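Local coordinates for protein high choriolytic enzyme 1 (PDB 3VTG) that cleaves proteins of the fish egg envelope at hatching, as a zinc-dependent endopeptidase of the astacin family, at residues G40-F45 and I51-R56; Y147-I152 and I169-N174; Y133-H138 and D158-A163. One frame throughout, in Å; residues are numbered along the deposited sequence.

Contact 1 (G40-F45 and I51-R56); sequences GAMRAF and IRFVRR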
# COMPACT_ATOMS: atom_id res chain seq x y z
N GLY A 40 -11.53 0.37 11.36
CA GLY A 40 -11.41 1.83 11.35
C GLY A 40 -10.55 2.32 10.19
O GLY A 40 -10.91 3.29 9.51
N ALA A 41 -9.42 1.66 9.97
CA ALA A 41 -8.53 1.99 8.86
C ALA A 41 -9.21 1.76 7.51
O ALA A 41 -9.02 2.53 6.58
CB ALA A 41 -7.24 1.19 8.95
N MET A 42 -10.02 0.71 7.43
CA MET A 42 -10.77 0.40 6.22
C MET A 42 -11.76 1.50 5.87
O MET A 42 -12.00 1.77 4.69
CB MET A 42 -11.51 -0.92 6.37
CG MET A 42 -10.60 -2.13 6.34
SD MET A 42 -11.47 -3.62 6.85
CE MET A 42 -10.26 -4.84 6.38
N ARG A 43 -12.33 2.14 6.89
CA ARG A 43 -13.29 3.22 6.68
C ARG A 43 -12.69 4.45 6.00
O ARG A 43 -13.41 5.25 5.41
CB ARG A 43 -13.96 3.63 8.00
CG ARG A 43 -15.06 2.68 8.44
CD ARG A 43 -15.96 3.30 9.51
NE ARG A 43 -15.24 3.64 10.73
CZ ARG A 43 -14.93 2.79 11.70
NH1 ARG A 43 -15.28 1.51 11.61
NH2 ARG A 43 -14.28 3.21 12.77
N ALA A 44 -11.36 4.59 6.07
CA ALA A 44 -10.66 5.71 5.44
C ALA A 44 -10.85 5.76 3.93
O ALA A 44 -10.63 6.80 3.30
CB ALA A 44 -9.18 5.67 5.79
N PHE A 45 -11.27 4.64 3.34
CA PHE A 45 -11.49 4.55 1.90
C PHE A 45 -12.89 5.01 1.49
O PHE A 45 -13.12 5.29 0.31
CB PHE A 45 -11.23 3.12 1.43
CG PHE A 45 -9.78 2.70 1.51
CD1 PHE A 45 -9.23 2.26 2.71
CD2 PHE A 45 -8.97 2.76 0.38
CE1 PHE A 45 -7.90 1.88 2.78
CE2 PHE A 45 -7.64 2.39 0.45
CZ PHE A 45 -7.10 1.95 1.65
N ILE A 51 -14.12 2.27 -3.17
CA ILE A 51 -13.68 1.04 -2.51
C ILE A 51 -14.48 0.83 -1.22
O ILE A 51 -14.61 1.75 -0.41
CB ILE A 51 -12.17 1.07 -2.17
CG1 ILE A 51 -11.31 1.33 -3.42
CG2 ILE A 51 -11.73 -0.19 -1.44
CD1 ILE A 51 -11.41 0.30 -4.52
N ARG A 52 -15.00 -0.38 -1.04
CA ARG A 52 -15.68 -0.77 0.20
C ARG A 52 -15.18 -2.12 0.70
O ARG A 52 -15.45 -3.15 0.09
CB ARG A 52 -17.20 -0.83 0.00
CG ARG A 52 -17.86 0.45 -0.49
CD ARG A 52 -17.88 1.55 0.56
NE ARG A 52 -18.53 2.74 0.02
CZ ARG A 52 -17.90 3.72 -0.63
NH1 ARG A 52 -16.59 3.67 -0.81
NH2 ARG A 52 -18.60 4.75 -1.09
N PHE A 53 -14.44 -2.12 1.80
CA PHE A 53 -14.06 -3.35 2.46
C PHE A 53 -15.22 -3.82 3.33
O PHE A 53 -15.69 -3.06 4.19
CB PHE A 53 -12.78 -3.15 3.29
CG PHE A 53 -11.56 -2.85 2.46
CD1 PHE A 53 -10.87 -3.87 1.83
CD2 PHE A 53 -11.11 -1.54 2.32
CE1 PHE A 53 -9.75 -3.59 1.06
CE2 PHE A 53 -9.99 -1.25 1.55
CZ PHE A 53 -9.31 -2.28 0.92
N VAL A 54 -15.70 -5.04 3.10
CA VAL A 54 -16.84 -5.60 3.84
C VAL A 54 -16.51 -6.97 4.40
O VAL A 54 -15.74 -7.73 3.81
CB VAL A 54 -18.12 -5.71 2.97
CG1 VAL A 54 -18.52 -4.36 2.40
CG2 VAL A 54 -17.96 -6.75 1.87
N ARG A 55 -17.10 -7.30 5.55
CA ARG A 55 -16.94 -8.64 6.10
C ARG A 55 -17.42 -9.68 5.10
O ARG A 55 -18.49 -9.54 4.49
CB ARG A 55 -17.68 -8.79 7.43
CG ARG A 55 -17.02 -8.03 8.58
CD ARG A 55 -17.66 -8.34 9.92
NE ARG A 55 -19.01 -7.80 10.00
CZ ARG A 55 -19.29 -6.54 10.35
NH1 ARG A 55 -18.32 -5.69 10.66
NH2 ARG A 55 -20.56 -6.15 10.38
N ARG A 56 -16.60 -10.71 4.91
CA ARG A 56 -16.91 -11.80 3.99
C ARG A 56 -18.15 -12.57 4.43
O ARG A 56 -18.39 -12.77 5.63
CB ARG A 56 -15.72 -12.76 3.91
CG ARG A 56 -15.85 -13.85 2.85
CD ARG A 56 -14.90 -15.00 3.13
NE ARG A 56 -14.97 -16.00 2.06
CZ ARG A 56 -14.53 -17.25 2.16
NH1 ARG A 56 -13.98 -17.70 3.28
NH2 ARG A 56 -14.64 -18.06 1.12
O HOH W 1 -14.09 0.37 3.28
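Met42 and Phe53 bring their CA atoms to 6.2 Å, and Phe45 and Ile51 theirs to 6.0 Å, where helix 32-43 and the loop after it lie against the edge strand 51-55. No direct hydrogen bond joins the two backbones; instead a single water accepts the N-H of Phe53 and donates to Met42 O, satisfying an edge-strand amide and a helix carbonyl together. Phe53 carries most of the apolar contact, its CG anti to the carbonyl carbon (chi1 -66°), which turns the ring to the helix. Its ring presents an edge to one face of Phe45, with CE2 standing 3.8 Å from Phe45 CD1, a T-shaped pair with planes at 77° and centroids 5.3 Å apart. At the root of the same ring, Met42 SD comes within 3.8 Å of Phe53 CB; the methionine, extended beyond CG, crosses Phe53 at about a right angle in an oblique Met-aromatic contact. Phe45 CB also rests against Ile51 CB at 4.2 Å. With Phe53 replaced by alanine, the Phe45 face is likely to lose its edge partner and Met42 its ring, leaving a gap between helix and strand. Phe45 also touches Asn102 of helix 94-105 and Ile193 of helix 187-196, while Met42 reaches Tyr24. The whole is the second half of a beta-alpha-beta crossover, in which helix 32-43 links the neighbouring parallel strands 20-26 and 51-55 of the astacin sheet.

Contact 2 (Y147-I152 and I169-N174); sequences YDYSSI and ITPIPN
Tyr149 reaches Pro171 because its CG stands anti to the carbonyl carbon (chi1 -70°), which sends the ring out of the turn at 148-151 toward the strand. There the ring crosses the proline aslant, CE1 lying 3.8 Å from Pro171 CB. The hydroxyl beyond it bonds to Tyr119 O and accepts from a water 2.9 Å from Tyr149 OH; that water in turn takes the N-H of Asn174 and thus ties the phenol to the segment that follows the strand. Ile172 O lies near the ring plane, 3.0 Å from Tyr149 OH, but the angle is too poor for a hydrogen bond. Behind the tyrosine, Asp148 OD1 is gripped twice by one residue, by Ser150 OG at 2.7 Å on its syn side and by Ser150 N at 2.9 Å from above the carboxylate plane. This Asx turn overlaps the type I turn, closed by Ser151 N and Asp148 O, from which Tyr149 projects. The other carboxylate oxygen, OD2, bonds to Ser186 OG. The contact thus spans from strand 169-171, paired antiparallel with strand 120-122, to the turn, which is bonded to helix 187-196 through Ser151 OG and Asp189.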
# COMPACT_ATOMS: atom_id res chain seq x y z
N TYR A 147 5.09 11.76 -9.38
CA TYR A 147 5.78 11.25 -8.21
C TYR A 147 5.36 12.08 -7.00
O TYR A 147 5.35 13.31 -7.05
CB TYR A 147 7.28 11.36 -8.42
CG TYR A 147 8.09 10.53 -7.45
CD1 TYR A 147 8.53 9.26 -7.80
CD2 TYR A 147 8.42 11.02 -6.18
CE1 TYR A 147 9.27 8.49 -6.92
CE2 TYR A 147 9.16 10.26 -5.29
CZ TYR A 147 9.59 9.00 -5.67
OH TYR A 147 10.33 8.24 -4.79
N ASP A 148 4.99 11.40 -5.92
CA ASP A 148 4.46 12.06 -4.73
C ASP A 148 5.28 11.71 -3.49
O ASP A 148 5.13 10.62 -2.92
CB ASP A 148 2.98 11.67 -4.55
CG ASP A 148 2.31 12.38 -3.38
OD1 ASP A 148 2.93 13.27 -2.74
OD2 ASP A 148 1.14 12.05 -3.11
N TYR A 149 6.13 12.64 -3.07
CA TYR A 149 6.94 12.45 -1.87
C TYR A 149 6.08 12.18 -0.64
O TYR A 149 6.53 11.52 0.30
CB TYR A 149 7.78 13.69 -1.58
CG TYR A 149 8.93 13.98 -2.53
CD1 TYR A 149 9.99 13.09 -2.68
CD2 TYR A 149 8.97 15.18 -3.23
CE1 TYR A 149 11.05 13.38 -3.53
CE2 TYR A 149 10.02 15.49 -4.07
CZ TYR A 149 11.06 14.58 -4.22
OH TYR A 149 12.10 14.91 -5.06
N SER A 150 4.86 12.71 -0.65
CA SER A 150 3.95 12.62 0.50
C SER A 150 3.03 11.39 0.48
O SER A 150 2.17 11.26 1.34
CB SER A 150 3.13 13.90 0.64
OG SER A 150 2.04 13.93 -0.28
N SER A 151 3.22 10.51 -0.50
CA SER A 151 2.42 9.29 -0.60
C SER A 151 2.59 8.39 0.61
O SER A 151 3.70 8.21 1.12
CB SER A 151 2.79 8.50 -1.86
OG SER A 151 2.16 7.22 -1.84
N ILE A 152 1.48 7.79 1.05
CA ILE A 152 1.50 6.81 2.13
C ILE A 152 2.29 5.56 1.71
O ILE A 152 2.59 4.70 2.54
CB ILE A 152 0.05 6.45 2.56
CG1 ILE A 152 0.02 5.96 4.02
CG2 ILE A 152 -0.59 5.46 1.59
CD1 ILE A 152 -1.38 5.76 4.57
N ILE A 169 17.46 6.53 1.11
CA ILE A 169 16.85 7.36 0.07
C ILE A 169 17.10 8.83 0.35
O ILE A 169 16.88 9.30 1.47
CB ILE A 169 15.32 7.14 -0.02
CG1 ILE A 169 14.98 5.66 -0.24
CG2 ILE A 169 14.70 8.01 -1.11
CD1 ILE A 169 13.52 5.33 -0.04
N THR A 170 17.56 9.56 -0.67
CA THR A 170 17.71 11.01 -0.57
C THR A 170 16.90 11.69 -1.67
O THR A 170 17.19 11.49 -2.85
CB THR A 170 19.18 11.45 -0.71
OG1 THR A 170 20.00 10.72 0.21
CG2 THR A 170 19.32 12.95 -0.45
N PRO A 171 15.88 12.48 -1.29
CA PRO A 171 15.16 13.26 -2.29
C PRO A 171 16.08 14.24 -3.01
O PRO A 171 16.97 14.82 -2.39
CB PRO A 171 14.12 14.02 -1.46
CG PRO A 171 13.93 13.18 -0.24
CD PRO A 171 15.30 12.64 0.06
N ILE A 172 15.88 14.39 -4.32
CA ILE A 172 16.66 15.32 -5.15
C ILE A 172 15.70 16.21 -5.95
O ILE A 172 14.65 15.74 -6.38
CB ILE A 172 17.65 14.58 -6.09
CG1 ILE A 172 16.92 13.58 -7.01
CG2 ILE A 172 18.74 13.89 -5.28
CD1 ILE A 172 17.76 13.02 -8.13
N PRO A 173 16.05 17.50 -6.14
CA PRO A 173 17.28 18.19 -5.74
C PRO A 173 17.25 18.77 -4.32
O PRO A 173 18.25 19.31 -3.86
CB PRO A 173 17.38 19.32 -6.76
CG PRO A 173 15.95 19.67 -7.04
CD PRO A 173 15.17 18.39 -6.92
N ASN A 174 16.11 18.66 -3.65
CA ASN A 174 15.97 19.14 -2.28
C ASN A 174 15.89 17.96 -1.30
O ASN A 174 14.85 17.30 -1.22
CB ASN A 174 14.74 20.04 -2.14
CG ASN A 174 14.60 20.65 -0.76
OD1 ASN A 174 15.33 20.30 0.18
ND2 ASN A 174 13.64 21.55 -0.61
O HOH W 2 13.53 17.14 -3.79

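Contact 3 (Y133-H138 and D158-A163); sequences YNFNKH and DAFSIA
Ala159 O is held by a hydrogen bond from Ser168 OG and also meets the edge of the Phe135 ring, whose CZ lies 3.4 Å from Ala159 O. The methyl of the same alanine adds an apolar contact. Ala159 and Phe160 are the central residues of a type II turn closed by Ser161 N and Asp158 O; the positive phi of Phe160 (56°) belongs to its third position. From there the Phe160 side chain, its CG anti to the carbonyl carbon (chi1 -59°), reaches Asn134 and Phe135 of the 3-10 segment. Its CD2 sits 3.9 Å from Phe135 CE2, the two side chains meeting aslant. Asn134 ND2 approaches Phe160 CE2 at 3.7 Å, with the amide and ring planes only 9° apart and the side chains crossing at about a right angle. That amide nitrogen is bonded to Ser131 O, which helps to fix its rotation. Phe135 in addition makes an edge-to-face pair with Tyr155, the tyrosine of the SIMHY sequence, whose equivalent in astacin itself is a further zinc ligand. With the Asn134 side chain about 5 Å from that of the zinc ligand His109, this aromatic cluster belongs to the surroundings of the astacin active site.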
# COMPACT_ATOMS: atom_id res chain seq x y z
N TYR A 133 16.41 -5.21 -2.62
CA TYR A 133 15.42 -5.48 -3.66
C TYR A 133 14.16 -4.61 -3.53
O TYR A 133 13.48 -4.35 -4.52
CB TYR A 133 15.03 -6.97 -3.69
CG TYR A 133 14.09 -7.39 -2.58
CD1 TYR A 133 12.71 -7.39 -2.78
CD2 TYR A 133 14.59 -7.77 -1.33
CE1 TYR A 133 11.84 -7.76 -1.76
CE2 TYR A 133 13.73 -8.13 -0.31
CZ TYR A 133 12.36 -8.13 -0.53
OH TYR A 133 11.50 -8.50 0.48
N ASN A 134 13.87 -4.17 -2.31
CA ASN A 134 12.72 -3.30 -2.04
C ASN A 134 12.84 -1.92 -2.69
O ASN A 134 11.88 -1.15 -2.72
CB ASN A 134 12.54 -3.11 -0.53
CG ASN A 134 12.15 -4.39 0.18
OD1 ASN A 134 11.06 -4.94 -0.04
ND2 ASN A 134 13.02 -4.88 1.04
N PHE A 135 14.03 -1.63 -3.22
CA PHE A 135 14.32 -0.34 -3.83
C PHE A 135 14.48 -0.45 -5.35
O PHE A 135 14.80 0.54 -6.02
CB PHE A 135 15.58 0.27 -3.20
CG PHE A 135 15.48 0.50 -1.71
CD1 PHE A 135 15.21 1.76 -1.20
CD2 PHE A 135 15.66 -0.56 -0.82
CE1 PHE A 135 15.12 1.97 0.17
CE2 PHE A 135 15.57 -0.36 0.55
CZ PHE A 135 15.30 0.91 1.05
N ASN A 136 14.28 -1.65 -5.89
CA ASN A 136 14.34 -1.87 -7.34
C ASN A 136 13.26 -1.10 -8.09
O ASN A 136 12.10 -1.11 -7.69
CB ASN A 136 14.22 -3.35 -7.67
CG ASN A 136 15.42 -4.16 -7.23
OD1 ASN A 136 16.45 -3.61 -6.83
ND2 ASN A 136 15.31 -5.48 -7.32
N LYS A 137 13.65 -0.43 -9.17
CA LYS A 137 12.72 0.29 -10.03
C LYS A 137 11.81 -0.69 -10.78
O LYS A 137 12.27 -1.72 -11.26
CB LYS A 137 13.50 1.14 -11.04
CG LYS A 137 12.66 2.10 -11.87
CD LYS A 137 13.48 2.76 -12.96
CE LYS A 137 14.52 3.71 -12.39
NZ LYS A 137 15.41 4.27 -13.44
N HIS A 138 10.52 -0.36 -10.86
CA HIS A 138 9.55 -1.19 -11.59
C HIS A 138 8.88 -0.43 -12.69
O HIS A 138 8.84 0.80 -12.68
CB HIS A 138 8.50 -1.76 -10.64
CG HIS A 138 9.07 -2.60 -9.52
ND1 HIS A 138 10.00 -3.55 -9.73
CD2 HIS A 138 8.81 -2.60 -8.15
CE1 HIS A 138 10.31 -4.13 -8.56
NE2 HIS A 138 9.59 -3.55 -7.59
N ASP A 158 15.26 6.53 5.97
CA ASP A 158 16.08 5.59 6.72
C ASP A 158 15.58 4.14 6.65
O ASP A 158 16.04 3.29 7.40
CB ASP A 158 16.22 6.04 8.19
CG ASP A 158 14.87 6.18 8.90
OD1 ASP A 158 13.81 6.15 8.23
OD2 ASP A 158 14.87 6.33 10.14
N ALA A 159 14.65 3.87 5.74
CA ALA A 159 14.12 2.52 5.57
C ALA A 159 15.25 1.57 5.20
O ALA A 159 15.99 1.82 4.24
CB ALA A 159 13.03 2.50 4.50
N PHE A 160 15.40 0.50 5.98
CA PHE A 160 16.44 -0.51 5.77
C PHE A 160 17.87 0.03 5.74
O PHE A 160 18.75 -0.54 5.09
CB PHE A 160 16.14 -1.35 4.51
CG PHE A 160 14.82 -2.06 4.57
CD1 PHE A 160 14.61 -3.10 5.47
CD2 PHE A 160 13.78 -1.70 3.72
CE1 PHE A 160 13.40 -3.76 5.53
CE2 PHE A 160 12.56 -2.36 3.77
CZ PHE A 160 12.37 -3.39 4.68
N SER A 161 18.11 1.14 6.45
CA SER A 161 19.45 1.69 6.59
C SER A 161 20.32 0.77 7.44
O SER A 161 19.88 0.26 8.46
CB SER A 161 19.42 3.09 7.21
OG SER A 161 19.01 4.08 6.28
N ILE A 162 21.57 0.57 7.00
CA ILE A 162 22.53 -0.22 7.76
C ILE A 162 22.89 0.45 9.09
O ILE A 162 23.08 -0.22 10.10
CB ILE A 162 23.83 -0.48 6.96
CG1 ILE A 162 23.53 -1.30 5.69
CG2 ILE A 162 24.87 -1.20 7.80
CD1 ILE A 162 24.62 -1.21 4.64
N ALA A 163 23.00 1.78 9.09
CA ALA A 163 23.43 2.52 10.27
C ALA A 163 22.79 3.90 10.32
O ALA A 163 22.41 4.44 9.28
CB ALA A 163 24.95 2.64 10.29

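In the fold
Contact 1 stands apart, its centre 28 to 30 Å from the others and on the opposite side of the chain's centre. It is the buried one, joining a helix to an outermost strand of the five-stranded sheet. Contacts 2 and 3 are partly buried. Contact 3 and residues 147-152 lie in the long irregular region between strands 120-122 and 169-171; the other half of contact 2 is strand 169-171 with its continuation. The two touch where Ile169 CG1 lies 3.7 Å from Phe135 CE1. Contact 1 is chiefly apolar with a bridging water, whereas contacts 2 and 3 join apolar ring contacts to turns and outside hydrogen bonds. Asn134's side chain is about 7 Å from the zinc, Phe45's about 12 Å.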